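Local coordinates for protein probable porin (Pseudomonas aeruginosa, PDB 4FSP) that probably forms a channel across the outer membrane through which small solutes pass, as a beta-barrel porin of the OprD family, at residues Leu179-Ala191 and Ser288-Asp300. Sequence-based numbering, arbitrary orientation.
Sequences LALFNRNRRFAGA and SGDHGFPYLEGTD
P294 presents its ring to two apolar side chains of 179-191: its CB lies 3.7 Å from CD1 of L181 and 3.8 Å from CZ of F188. A compact proline suits this place, wedged between a branched chain and a ring. The flat, apolar F188 fits in by its edge, which meets F293 C and G292 O (3.6 Å from CE1), while CB of R187 lies over the centre of one face. G292, lacking a side chain, lets the chain pass close to CD of R187.

Alongside, F182 turns its ring edge toward the face of Y295 in an offset edge-to-face pair, planes 74° apart, with CD2 of F182 3.6 Å from CZ of Y295. CB of Y295 points away from 179-191; chi1 of 54°, setting CG between backbone N and carbonyl carbon, swings the ring back to F182.

Two nearly straight backbone bonds, E297 N to A180 O (2.8 Å) and F182 N to Y295 O (2.9 Å), flank the non-hydrogen-bonded pair L181 and L296, a lone antiparallel bridge without a continuing ladder. E297 extends beside A180, whose small CB allows the carboxylate carbon CD within 3.5 Å.

Water mediates much of the polar edge. One molecule joins E297 OE2 to N183 N; another accepts from R187 NH1 and donates to F293 O; a third links R187 O with G292 N. Arginine suits position 187 because its several N-H groups also serve salt bridges to D311 and E314. Y295 OH is hydrogen-bonded to D311, and R184 NH2 to the carbonyl of Y309, with which R184 also makes a cation-pi contact.

The contact ties together two long loops between barrel strands, one pairing through strand 299-300 with 134-135. L181 and P294 rest on Y223 of strand 223-235, L296 touches F197 of strand 193-205, and F293 packs against strand 262-273.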
ATOM      1  N   LEU A 179       2.803  16.938   3.547  1.00 47.88           N
ATOM      2  CA  LEU A 179       2.036  15.969   2.783  1.00 43.42           C
ATOM      3  C   LEU A 179       1.490  16.679   1.546  1.00 42.53           C
ATOM      4  O   LEU A 179       1.109  17.854   1.609  1.00 41.91           O
ATOM      5  CB  LEU A 179       0.902  15.450   3.657  1.00 39.54           C
ATOM      6  CG  LEU A 179       1.405  15.226   5.085  1.00 46.52           C
ATOM      7  CD1 LEU A 179       0.354  15.603   6.125  1.00 51.22           C
ATOM      8  CD2 LEU A 179       1.841  13.791   5.260  1.00 46.63           C
ATOM      9  N   ALA A 180       1.471  15.983   0.417  1.00 37.36           N
ATOM     10  CA  ALA A 180       1.110  16.623  -0.840  1.00 36.51           C
ATOM     11  C   ALA A 180       0.231  15.735  -1.712  1.00 37.38           C
ATOM     12  O   ALA A 180       0.376  14.502  -1.721  1.00 33.39           O
ATOM     13  CB  ALA A 180       2.367  17.040  -1.608  1.00 30.78           C
ATOM     14  N   LEU A 181      -0.679  16.368  -2.446  1.00 35.36           N
ATOM     15  CA  LEU A 181      -1.519  15.661  -3.401  1.00 31.29           C
ATOM     16  C   LEU A 181      -0.654  15.188  -4.564  1.00 30.27           C
ATOM     17  O   LEU A 181       0.049  15.981  -5.183  1.00 36.16           O
ATOM     18  CB  LEU A 181      -2.608  16.599  -3.914  1.00 31.25           C
ATOM     19  CG  LEU A 181      -3.396  16.062  -5.107  1.00 32.90           C
ATOM     20  CD1 LEU A 181      -4.213  14.841  -4.670  1.00 23.60           C
ATOM     21  CD2 LEU A 181      -4.289  17.158  -5.666  1.00 32.45           C
ATOM     22  N   PHE A 182      -0.676  13.896  -4.856  1.00 31.08           N
ATOM     23  CA  PHE A 182       0.095  13.393  -5.987  1.00 38.99           C
ATOM     24  C   PHE A 182      -0.558  13.756  -7.326  1.00 39.97           C
ATOM     25  O   PHE A 182      -1.569  13.166  -7.690  1.00 45.36           O
ATOM     26  CB  PHE A 182       0.252  11.881  -5.881  1.00 35.87           C
ATOM     27  CG  PHE A 182       1.063  11.282  -6.990  1.00 41.89           C
ATOM     28  CD1 PHE A 182       2.185  11.940  -7.478  1.00 41.41           C
ATOM     29  CD2 PHE A 182       0.717  10.059  -7.537  1.00 42.75           C
ATOM     30  CE1 PHE A 182       2.939  11.387  -8.494  1.00 40.28           C
ATOM     31  CE2 PHE A 182       1.471   9.504  -8.553  1.00 40.76           C
ATOM     32  CZ  PHE A 182       2.584  10.167  -9.028  1.00 34.37           C
ATOM     33  N   ASN A 183       0.015  14.710  -8.058  1.00 44.44           N
ATOM     34  CA  ASN A 183      -0.579  15.123  -9.328  1.00 52.76           C
ATOM     35  C   ASN A 183      -0.634  13.980 -10.340  1.00 64.69           C
ATOM     36  O   ASN A 183      -1.687  13.366 -10.504  1.00 82.57           O
ATOM     37  CB  ASN A 183       0.105  16.363  -9.917  1.00 51.26           C
ATOM     38  CG  ASN A 183      -0.894  17.344 -10.533  1.00 55.35           C
ATOM     39  OD1 ASN A 183      -2.045  16.988 -10.805  1.00 54.81           O
ATOM     40  ND2 ASN A 183      -0.457  18.579 -10.757  1.00 50.36           N
ATOM     41  N   ARG A 184       0.492  13.682 -10.985  1.00 59.51           N
ATOM     42  CA  ARG A 184       0.556  12.640 -12.030  1.00 53.61           C
ATOM     43  C   ARG A 184      -0.299  12.990 -13.241  1.00 47.78           C
ATOM     44  O   ARG A 184      -1.518  13.117 -13.121  1.00 51.33           O
ATOM     45  CB  ARG A 184       0.157  11.250 -11.499  1.00 42.38           C
ATOM     46  CG  ARG A 184      -0.036  10.218 -12.614  1.00 43.83           C
ATOM     47  CD  ARG A 184      -0.008   8.784 -12.103  1.00 49.14           C
ATOM     48  NE  ARG A 184       0.773   7.927 -12.999  1.00 52.97           N
ATOM     49  CZ  ARG A 184       1.078   6.655 -12.755  1.00 50.88           C
ATOM     50  NH1 ARG A 184       0.661   6.062 -11.643  1.00 47.84           N
ATOM     51  NH2 ARG A 184       1.802   5.975 -13.636  1.00 57.39           N
ATOM     52  N   ASN A 185       0.344  13.151 -14.397  1.00 44.02           N
ATOM     53  CA  ASN A 185      -0.343  13.507 -15.640  1.00 51.20           C
ATOM     54  C   ASN A 185      -1.227  14.758 -15.513  1.00 52.27           C
ATOM     55  O   ASN A 185      -2.240  14.880 -16.202  1.00 50.31           O
ATOM     56  CB  ASN A 185      -1.176  12.326 -16.168  1.00 61.95           C
ATOM     57  CG  ASN A 185      -0.363  11.041 -16.311  1.00 71.14           C
ATOM     58  OD1 ASN A 185       0.865  11.060 -16.274  1.00 81.29           O
ATOM     59  ND2 ASN A 185      -1.056   9.917 -16.486  1.00 68.85           N
ATOM     60  N   ARG A 186      -0.845  15.671 -14.620  1.00 48.26           N
ATOM     61  CA  ARG A 186      -1.582  16.925 -14.411  1.00 52.37           C
ATOM     62  C   ARG A 186      -3.087  16.756 -14.126  1.00 41.84           C
ATOM     63  O   ARG A 186      -3.886  17.615 -14.503  1.00 43.14           O
ATOM     64  CB  ARG A 186      -1.395  17.861 -15.616  1.00 60.71           C
ATOM     65  CG  ARG A 186      -0.003  17.825 -16.230  1.00 70.90           C
ATOM     66  CD  ARG A 186       0.043  18.553 -17.569  1.00 79.08           C
ATOM     67  NE  ARG A 186       0.262  19.988 -17.405  1.00 86.79           N
ATOM     68  CZ  ARG A 186      -0.616  20.922 -17.754  1.00 89.40           C
ATOM     69  NH1 ARG A 186      -1.771  20.570 -18.295  1.00 86.47           N
ATOM     70  NH2 ARG A 186      -0.336  22.207 -17.566  1.00 93.63           N
ATOM     71  N   ARG A 187      -3.471  15.662 -13.469  1.00 39.37           N
ATOM     72  CA  ARG A 187      -4.886  15.383 -13.186  1.00 35.90           C
ATOM     73  C   ARG A 187      -5.592  16.501 -12.430  1.00 37.47           C
ATOM     74  O   ARG A 187      -6.803  16.706 -12.578  1.00 42.85           O
ATOM     75  CB  ARG A 187      -5.026  14.089 -12.385  1.00 30.42           C
ATOM     76  CG  ARG A 187      -4.822  12.837 -13.210  1.00 33.87           C
ATOM     77  CD  ARG A 187      -4.530  11.652 -12.314  1.00 30.52           C
ATOM     78  NE  ARG A 187      -4.288  10.458 -13.121  1.00 36.11           N
ATOM     79  CZ  ARG A 187      -3.917   9.288 -12.622  1.00 31.63           C
ATOM     80  NH1 ARG A 187      -3.741   9.151 -11.309  1.00 27.69           N
ATOM     81  NH2 ARG A 187      -3.720   8.264 -13.442  1.00 35.47           N
ATOM     82  N   PHE A 188      -4.825  17.214 -11.622  1.00 31.87           N
ATOM     83  CA  PHE A 188      -5.353  18.291 -10.813  1.00 43.39           C
ATOM     84  C   PHE A 188      -4.641  19.591 -11.183  1.00 51.45           C
ATOM     85  O   PHE A 188      -3.784  19.585 -12.065  1.00 49.02           O
ATOM     86  CB  PHE A 188      -5.156  17.917  -9.350  1.00 41.37           C
ATOM     87  CG  PHE A 188      -5.625  16.528  -9.041  1.00 41.49           C
ATOM     88  CD1 PHE A 188      -6.977  16.200  -9.166  1.00 38.24           C
ATOM     89  CD2 PHE A 188      -4.726  15.540  -8.664  1.00 25.80           C
ATOM     90  CE1 PHE A 188      -7.424  14.916  -8.899  1.00 28.97           C
ATOM     91  CE2 PHE A 188      -5.164  14.248  -8.395  1.00 24.41           C
ATOM     92  CZ  PHE A 188      -6.519  13.930  -8.515  1.00 26.50           C
ATOM     93  N   ALA A 189      -4.996  20.696 -10.530  1.00 55.12           N
ATOM     94  CA  ALA A 189      -4.403  21.993 -10.865  1.00 64.05           C
ATOM     95  C   ALA A 189      -2.905  22.072 -10.542  1.00 63.60           C
ATOM     96  O   ALA A 189      -2.121  22.631 -11.311  1.00 73.95           O
ATOM     97  CB  ALA A 189      -5.154  23.114 -10.179  1.00 65.94           C
ATOM     98  N   GLY A 190      -2.518  21.517  -9.400  1.00 58.88           N
ATOM     99  CA  GLY A 190      -1.122  21.454  -9.000  1.00 59.37           C
ATOM    100  C   GLY A 190      -0.976  20.444  -7.878  1.00 61.88           C
ATOM    101  O   GLY A 190      -1.980  19.865  -7.460  1.00 61.04           O
ATOM    102  N   ALA A 191       0.243  20.215  -7.386  1.00 62.46           N
ATOM    103  CA  ALA A 191       0.416  19.266  -6.275  1.00 60.11           C
ATOM    104  C   ALA A 191       0.303  19.965  -4.932  1.00 56.31           C
ATOM    105  O   ALA A 191       1.297  20.139  -4.228  1.00 58.78           O
ATOM    106  CB  ALA A 191       1.733  18.489  -6.375  1.00 50.25           C
ATOM    107  N   SER A 288     -15.351   8.279 -12.303  1.00 27.64           N
ATOM    108  CA  SER A 288     -16.414   9.167 -12.772  1.00 31.96           C
ATOM    109  C   SER A 288     -16.331  10.523 -12.108  1.00 26.94           C
ATOM    110  O   SER A 288     -15.741  10.659 -11.029  1.00 28.19           O
ATOM    111  CB  SER A 288     -17.804   8.568 -12.530  1.00 30.92           C
ATOM    112  OG  SER A 288     -17.977   7.413 -13.325  1.00 36.16           O
ATOM    113  N   GLY A 289     -16.935  11.525 -12.747  1.00 28.91           N
ATOM    114  CA  GLY A 289     -16.816  12.905 -12.283  1.00 29.34           C
ATOM    115  C   GLY A 289     -15.786  13.626 -13.134  1.00 34.38           C
ATOM    116  O   GLY A 289     -15.252  13.050 -14.087  1.00 36.28           O
ATOM    117  N   ASP A 290     -15.490  14.872 -12.802  1.00 33.13           N
ATOM    118  CA  ASP A 290     -14.570  15.652 -13.621  1.00 42.02           C
ATOM    119  C   ASP A 290     -13.086  15.325 -13.423  1.00 34.49           C
ATOM    120  O   ASP A 290     -12.260  15.768 -14.217  1.00 34.99           O
ATOM    121  CB  ASP A 290     -14.792  17.150 -13.393  1.00 42.30           C
ATOM    122  CG  ASP A 290     -16.146  17.609 -13.867  1.00 43.03           C
ATOM    123  OD1 ASP A 290     -16.853  16.792 -14.488  1.00 48.48           O
ATOM    124  OD2 ASP A 290     -16.501  18.785 -13.630  1.00 45.70           O
ATOM    125  N   HIS A 291     -12.739  14.575 -12.373  1.00 28.05           N
ATOM    126  CA  HIS A 291     -11.324  14.311 -12.088  1.00 29.08           C
ATOM    127  C   HIS A 291     -10.938  12.866 -11.848  1.00 31.28           C
ATOM    128  O   HIS A 291     -11.787  11.999 -11.642  1.00 26.84           O
ATOM    129  CB  HIS A 291     -10.847  15.150 -10.909  1.00 31.57           C
ATOM    130  CG  HIS A 291     -10.940  16.612 -11.169  1.00 38.75           C
ATOM    131  ND1 HIS A 291     -12.081  17.343 -10.904  1.00 41.30           N
ATOM    132  CD2 HIS A 291     -10.058  17.475 -11.727  1.00 38.45           C
ATOM    133  CE1 HIS A 291     -11.886  18.600 -11.262  1.00 39.97           C
ATOM    134  NE2 HIS A 291     -10.664  18.708 -11.762  1.00 42.74           N
ATOM    135  N   GLY A 292      -9.628  12.626 -11.854  1.00 36.17           N
ATOM    136  CA  GLY A 292      -9.088  11.322 -11.530  1.00 22.64           C
ATOM    137  C   GLY A 292      -9.024  11.100 -10.027  1.00 27.77           C
ATOM    138  O   GLY A 292      -9.490  11.934  -9.242  1.00 24.78           O
ATOM    139  N   PHE A 293      -8.430   9.978  -9.633  1.00 23.34           N
ATOM    140  CA  PHE A 293      -8.430   9.526  -8.258  1.00 20.21           C
ATOM    141  C   PHE A 293      -7.271  10.143  -7.467  1.00 34.39           C
ATOM    142  O   PHE A 293      -6.107   9.914  -7.781  1.00 31.51           O
ATOM    143  CB  PHE A 293      -8.307   8.003  -8.243  1.00 20.21           C
ATOM    144  CG  PHE A 293      -8.345   7.405  -6.863  1.00 27.61           C
ATOM    145  CD1 PHE A 293      -9.561   7.193  -6.206  1.00 25.63           C
ATOM    146  CD2 PHE A 293      -7.177   7.050  -6.223  1.00 19.50           C
ATOM    147  CE1 PHE A 293      -9.593   6.646  -4.919  1.00 25.51           C
ATOM    148  CE2 PHE A 293      -7.203   6.485  -4.936  1.00 20.35           C
ATOM    149  CZ  PHE A 293      -8.410   6.288  -4.283  1.00 27.19           C
ATOM    150  N   PRO A 294      -7.589  10.913  -6.419  1.00 29.73           N
ATOM    151  CA  PRO A 294      -6.518  11.550  -5.652  1.00 26.85           C
ATOM    152  C   PRO A 294      -5.996  10.653  -4.546  1.00 25.40           C
ATOM    153  O   PRO A 294      -6.735   9.830  -3.966  1.00 25.21           O
ATOM    154  CB  PRO A 294      -7.216  12.756  -5.022  1.00 29.58           C
ATOM    155  CG  PRO A 294      -8.614  12.269  -4.779  1.00 28.77           C
ATOM    156  CD  PRO A 294      -8.924  11.260  -5.898  1.00 27.10           C
ATOM    157  N   TYR A 295      -4.709  10.828  -4.266  1.00 21.89           N
ATOM    158  CA  TYR A 295      -4.011  10.163  -3.167  1.00 20.96           C
ATOM    159  C   TYR A 295      -2.699  10.890  -2.891  1.00 20.99           C
ATOM    160  O   TYR A 295      -2.285  11.733  -3.685  1.00 27.85           O
ATOM    161  CB  TYR A 295      -3.792   8.677  -3.462  1.00 19.07           C
ATOM    162  CG  TYR A 295      -3.087   8.306  -4.775  1.00 36.89           C
ATOM    163  CD1 TYR A 295      -3.729   8.427  -6.010  1.00 25.55           C
ATOM    164  CD2 TYR A 295      -1.814   7.746  -4.758  1.00 38.63           C
ATOM    165  CE1 TYR A 295      -3.098   8.042  -7.185  1.00 23.65           C
ATOM    166  CE2 TYR A 295      -1.182   7.363  -5.925  1.00 37.58           C
ATOM    167  CZ  TYR A 295      -1.829   7.503  -7.131  1.00 31.75           C
ATOM    168  OH  TYR A 295      -1.190   7.115  -8.286  1.00 35.08           O
ATOM    169  N   LEU A 296      -2.056  10.595  -1.766  1.00 27.23           N
ATOM    170  CA  LEU A 296      -0.900  11.396  -1.346  1.00 34.34           C
ATOM    171  C   LEU A 296       0.388  10.974  -2.054  1.00 30.57           C
ATOM    172  O   LEU A 296       0.576   9.791  -2.372  1.00 28.43           O
ATOM    173  CB  LEU A 296      -0.690  11.299   0.167  1.00 34.94           C
ATOM    174  CG  LEU A 296      -1.888  11.683   1.037  1.00 33.88           C
ATOM    175  CD1 LEU A 296      -1.646  11.329   2.504  1.00 21.17           C
ATOM    176  CD2 LEU A 296      -2.195  13.159   0.870  1.00 29.75           C
ATOM    177  N   GLU A 297       1.266  11.944  -2.302  1.00 32.48           N
ATOM    178  CA  GLU A 297       2.647  11.643  -2.671  1.00 35.81           C
ATOM    179  C   GLU A 297       3.257  10.665  -1.665  1.00 35.40           C
ATOM    180  O   GLU A 297       3.028  10.776  -0.447  1.00 33.10           O
ATOM    181  CB  GLU A 297       3.494  12.919  -2.677  1.00 29.18           C
ATOM    182  CG  GLU A 297       3.116  13.927  -3.744  1.00 44.19           C
ATOM    183  CD  GLU A 297       4.140  15.043  -3.862  1.00 51.58           C
ATOM    184  OE1 GLU A 297       5.128  15.034  -3.093  1.00 55.12           O
ATOM    185  OE2 GLU A 297       3.965  15.933  -4.725  1.00 56.78           O
ATOM    186  N   GLY A 298       4.037   9.713  -2.168  1.00 31.77           N
ATOM    187  CA  GLY A 298       4.684   8.730  -1.312  1.00 36.60           C
ATOM    188  C   GLY A 298       3.862   7.481  -1.042  1.00 38.77           C
ATOM    189  O   GLY A 298       4.340   6.560  -0.371  1.00 40.63           O
ATOM    190  N   THR A 299       2.635   7.442  -1.561  1.00 30.28           N
ATOM    191  CA  THR A 299       1.727   6.321  -1.309  1.00 27.30           C
ATOM    192  C   THR A 299       1.350   5.625  -2.610  1.00 28.60           C
ATOM    193  O   THR A 299       1.441   6.225  -3.671  1.00 33.28           O
ATOM    194  CB  THR A 299       0.412   6.797  -0.607  1.00 31.81           C
ATOM    195  OG1 THR A 299      -0.443   7.456  -1.557  1.00 28.83           O
ATOM    196  CG2 THR A 299       0.723   7.740   0.566  1.00 26.03           C
ATOM    197  N   ASP A 300       0.938   4.363  -2.530  1.00 22.96           N
ATOM    198  CA  ASP A 300       0.217   3.727  -3.628  1.00 26.74           C
ATOM    199  C   ASP A 300      -1.282   3.971  -3.442  1.00 35.35           C
ATOM    200  O   ASP A 300      -1.785   3.973  -2.299  1.00 28.94           O
ATOM    201  CB  ASP A 300       0.442   2.211  -3.631  1.00 30.22           C
ATOM    202  CG  ASP A 300       1.847   1.822  -4.008  1.00 26.41           C
ATOM    203  OD1 ASP A 300       2.599   2.666  -4.539  1.00 24.82           O
ATOM    204  OD2 ASP A 300       2.196   0.648  -3.784  1.00 33.00           O
TER
HETATM  205  O   HOH W   1       2.592  13.338   0.771  1.00 42.81           O
HETATM  206  O   HOH W   2      -3.826  10.993  -9.042  1.00 51.08           O
HETATM  207  O   HOH W   3       2.659  15.299  -7.134  1.00 57.57           O
HETATM  208  O   HOH W   4      -8.263  14.505 -13.497  1.00 47.36           O